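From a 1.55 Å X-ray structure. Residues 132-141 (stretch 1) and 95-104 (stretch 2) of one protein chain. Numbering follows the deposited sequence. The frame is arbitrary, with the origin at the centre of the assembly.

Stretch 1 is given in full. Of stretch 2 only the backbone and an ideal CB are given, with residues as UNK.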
# COMPACT_ATOMS: atom_id res chain seq x y z
N PRO B 132 -14.84 -17.21 10.27
CA PRO B 132 -16.30 -17.19 10.20
C PRO B 132 -16.82 -15.75 10.14
O PRO B 132 -16.25 -14.88 10.77
CB PRO B 132 -16.74 -17.89 11.50
CG PRO B 132 -15.53 -18.68 11.94
CD PRO B 132 -14.33 -17.88 11.48
N ALA B 133 -17.88 -15.54 9.36
CA ALA B 133 -18.57 -14.24 9.24
C ALA B 133 -19.13 -13.83 10.61
O ALA B 133 -19.54 -14.72 11.38
CB ALA B 133 -19.66 -14.33 8.21
N GLY B 134 -19.12 -12.53 10.88
CA GLY B 134 -19.83 -11.93 12.03
C GLY B 134 -21.31 -11.74 11.70
O GLY B 134 -21.78 -12.11 10.62
N PRO B 135 -22.10 -11.18 12.65
CA PRO B 135 -23.51 -10.89 12.41
C PRO B 135 -23.75 -9.91 11.26
O PRO B 135 -24.78 -10.03 10.60
CB PRO B 135 -23.99 -10.25 13.73
CG PRO B 135 -22.98 -10.70 14.77
CD PRO B 135 -21.67 -10.88 14.03
N ALA B 136 -22.84 -8.96 11.05
CA ALA B 136 -23.02 -7.85 10.09
C ALA B 136 -21.71 -7.45 9.41
O ALA B 136 -21.69 -6.41 8.73
CB ALA B 136 -23.64 -6.67 10.81
N ASP B 137 -20.66 -8.26 9.56
CA ASP B 137 -19.31 -7.99 9.01
C ASP B 137 -18.69 -9.32 8.60
O ASP B 137 -18.58 -10.21 9.46
CB ASP B 137 -18.42 -7.27 10.02
CG ASP B 137 -18.93 -5.90 10.41
OD1 ASP B 137 -19.85 -5.83 11.25
OD2 ASP B 137 -18.38 -4.92 9.89
N ALA B 138 -18.30 -9.45 7.33
CA ALA B 138 -17.63 -10.66 6.80
C ALA B 138 -16.41 -10.22 6.00
O ALA B 138 -16.57 -9.43 5.05
CB ALA B 138 -18.58 -11.48 5.98
N ASP B 139 -15.23 -10.71 6.38
CA ASP B 139 -13.95 -10.39 5.71
C ASP B 139 -13.37 -11.68 5.15
O ASP B 139 -13.57 -12.76 5.74
CB ASP B 139 -12.96 -9.73 6.66
CG ASP B 139 -13.41 -8.37 7.16
OD1 ASP B 139 -14.47 -7.88 6.70
OD2 ASP B 139 -12.71 -7.81 8.01
N TRP B 140 -12.67 -11.58 4.03
CA TRP B 140 -11.92 -12.73 3.47
C TRP B 140 -10.83 -12.20 2.55
O TRP B 140 -10.85 -11.01 2.20
CB TRP B 140 -12.86 -13.69 2.75
CG TRP B 140 -13.49 -13.13 1.51
CD1 TRP B 140 -12.98 -13.14 0.25
CD2 TRP B 140 -14.78 -12.50 1.42
NE1 TRP B 140 -13.86 -12.55 -0.62
CE2 TRP B 140 -14.97 -12.14 0.07
CE3 TRP B 140 -15.78 -12.21 2.35
CZ2 TRP B 140 -16.13 -11.52 -0.38
CZ3 TRP B 140 -16.93 -11.58 1.91
CH2 TRP B 140 -17.10 -11.24 0.56
N VAL B 141 -9.91 -13.09 2.20
CA VAL B 141 -8.76 -12.79 1.33
C VAL B 141 -8.71 -13.84 0.22
O VAL B 141 -9.02 -15.00 0.50
CB VAL B 141 -7.45 -12.76 2.15
CG1 VAL B 141 -6.26 -12.44 1.26
CG2 VAL B 141 -7.55 -11.79 3.31
N UNK B 95 -31.76 -6.30 3.54
CA UNK B 95 -30.29 -6.12 3.60
C UNK B 95 -29.68 -7.33 4.33
O UNK B 95 -28.62 -7.82 3.89
CB UNK B 95 -29.92 -4.82 4.31
N UNK B 96 -30.31 -7.80 5.40
CA UNK B 96 -29.82 -8.98 6.16
C UNK B 96 -29.84 -10.22 5.25
O UNK B 96 -28.87 -11.00 5.27
CB UNK B 96 -30.67 -9.22 7.41
N UNK B 97 -30.89 -10.41 4.46
CA UNK B 97 -30.98 -11.58 3.56
C UNK B 97 -29.86 -11.49 2.52
O UNK B 97 -29.25 -12.53 2.22
CB UNK B 97 -32.35 -11.65 2.88
N UNK B 98 -29.57 -10.30 1.99
CA UNK B 98 -28.49 -10.11 1.01
C UNK B 98 -27.14 -10.43 1.66
O UNK B 98 -26.32 -11.14 1.04
CB UNK B 98 -28.50 -8.68 0.46
N UNK B 99 -26.92 -9.95 2.89
CA UNK B 99 -25.70 -10.27 3.67
C UNK B 99 -25.56 -11.79 3.77
O UNK B 99 -24.46 -12.33 3.56
CB UNK B 99 -25.75 -9.64 5.07
N UNK B 100 -26.65 -12.49 4.07
CA UNK B 100 -26.62 -13.97 4.26
C UNK B 100 -26.45 -14.70 2.92
O UNK B 100 -25.91 -15.82 2.94
CB UNK B 100 -27.90 -14.45 4.94
N UNK B 101 -26.81 -14.10 1.79
CA UNK B 101 -26.50 -14.72 0.47
C UNK B 101 -24.98 -14.71 0.25
O UNK B 101 -24.48 -15.62 -0.42
CB UNK B 101 -27.21 -13.98 -0.67
N UNK B 102 -24.25 -13.74 0.82
CA UNK B 102 -22.76 -13.78 0.80
C UNK B 102 -22.28 -14.88 1.75
O UNK B 102 -21.56 -15.79 1.29
CB UNK B 102 -22.16 -12.43 1.20
N UNK B 103 -22.64 -14.79 3.03
CA UNK B 103 -21.94 -15.56 4.11
C UNK B 103 -22.46 -17.00 4.18
O UNK B 103 -21.63 -17.88 4.50
CB UNK B 103 -22.13 -14.88 5.47
N UNK B 104 -23.73 -17.26 3.90
CA UNK B 104 -24.29 -18.64 3.99
C UNK B 104 -23.73 -19.50 2.85
O UNK B 104 -23.48 -20.70 3.07
CB UNK B 104 -25.82 -18.62 3.93

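Stretch 2 is the later part of a helix that begins earlier in the chain, at 26° to the strand 137-141, with 9.8 Å between the axes at closest approach.

Positions 95, 97 and 98 have helical backbone angles and are out of reach of stretch 1. Stretch 1 therefore constrains them little, and most helix-compatible residues would do; they are Ala 95, Arg 97 and Ala 98.

At position 96 the CA-to-CB bond points sideways. The carbonyl of Pro 135 lies on this side, so a polar side chain able to meet it, directly or through water, would suit. The residue is Asp 96. Its OD1 stays 4.4 Å from Pro 135 O, and two waters bridge the gap, each hydrogen-bonded to both atoms.

Position 99 points toward stretch 1, but its CB is still far from any atom there. The loop before the strand turns the carbonyl of Gly 134 inward, and Gly 134 N is held by Asp 137 O at 2.8 Å. A long side chain with a donor at its tip is favoured: Lys, Arg or Tyr could be considered, and a flat ring could also use the space beside Ala 136. Tyr 99, with chi1 t, extends its hydroxyl into the turn, where Tyr 99 OH donates to Gly 134 O at 2.7 Å. Ala 136 CA sits over one ring face, 4.2 Å from the ring centroid, in a CH-pi contact, while Ala 138 CB lies 4.1 Å from Tyr 99 CE1.

Position 100 points sideways, with room for a longer polar group. His 100 fits: NE2 is 2.9 Å from the O of one bridging water, and ND1 donates to the side chain at position 104.

Position 101 is out of reach of stretch 1 and tolerates many residues; it is Arg 101.

Position 102 points toward the indole of Trp 140, with its ideal CB 5.2 Å from Trp 140 CH2. A medium-sized aliphatic such as Val, Ile or Leu would suit. Val 102 places CG1 3.8 Å from Trp 140 CH2.

Position 103 comes closest at CB level: the ideal CB is 3.7 Å from Ala 133 CB and 4.9 Å from Ala 138 CB. Two methyls and so little space favour a small apolar residue, Ala or Val. Val 103, with chi1 m, brings CG1 against both methyls, 3.4 Å from Ala 133 CB and 3.5 Å from Ala 138 CB.

Position 104 lies beyond stretch 1's reach, leaving the choice open; it is Asp 104, whose OD1 accepts the hydrogen bond from His 100 ND1 at 2.8 Å.

Stretch 2 95-104: ADRAYHRVVD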
# COMPACT_ATOMS: atom_id res chain seq x y z
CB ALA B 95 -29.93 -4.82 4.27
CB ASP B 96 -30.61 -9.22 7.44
CG ASP B 96 -29.93 -10.24 8.34
OD1 ASP B 96 -28.74 -10.04 8.66
OD2 ASP B 96 -30.58 -11.26 8.66
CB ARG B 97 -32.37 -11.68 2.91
CG ARG B 97 -33.45 -12.14 3.88
CD ARG B 97 -34.74 -12.46 3.16
NE ARG B 97 -35.39 -11.30 2.56
CZ ARG B 97 -36.20 -10.45 3.19
NH1 ARG B 97 -36.46 -10.58 4.48
NH2 ARG B 97 -36.75 -9.45 2.51
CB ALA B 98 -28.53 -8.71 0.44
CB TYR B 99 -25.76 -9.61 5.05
CG TYR B 99 -24.58 -9.96 5.92
CD1 TYR B 99 -23.33 -9.41 5.66
CD2 TYR B 99 -24.70 -10.87 6.96
CE1 TYR B 99 -22.23 -9.75 6.43
CE2 TYR B 99 -23.61 -11.21 7.73
CZ TYR B 99 -22.37 -10.65 7.47
OH TYR B 99 -21.29 -10.99 8.24
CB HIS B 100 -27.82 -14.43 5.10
CG HIS B 100 -27.51 -14.26 6.55
ND1 HIS B 100 -26.73 -15.17 7.24
CD2 HIS B 100 -27.79 -13.27 7.41
CE1 HIS B 100 -26.57 -14.75 8.47
NE2 HIS B 100 -27.21 -13.58 8.61
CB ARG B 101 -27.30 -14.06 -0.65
CG ARG B 101 -28.78 -14.41 -0.59
CD ARG B 101 -29.53 -14.01 -1.84
NE ARG B 101 -29.67 -12.56 -1.99
CZ ARG B 101 -30.65 -11.82 -1.47
NH1 ARG B 101 -31.59 -12.37 -0.72
NH2 ARG B 101 -30.67 -10.52 -1.68
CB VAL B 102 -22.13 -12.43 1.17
CG1 VAL B 102 -20.61 -12.54 1.22
CG2 VAL B 102 -22.55 -11.32 0.20
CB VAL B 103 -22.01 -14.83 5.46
CG1 VAL B 103 -21.37 -13.46 5.39
CG2 VAL B 103 -23.42 -14.74 6.01
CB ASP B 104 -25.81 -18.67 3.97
CG ASP B 104 -26.48 -17.96 5.13
OD1 ASP B 104 -25.76 -17.51 6.05
OD2 ASP B 104 -27.72 -17.86 5.11
O HOH W 1 -26.70 -8.41 9.30
O HOH W 2 -26.99 -11.55 10.61
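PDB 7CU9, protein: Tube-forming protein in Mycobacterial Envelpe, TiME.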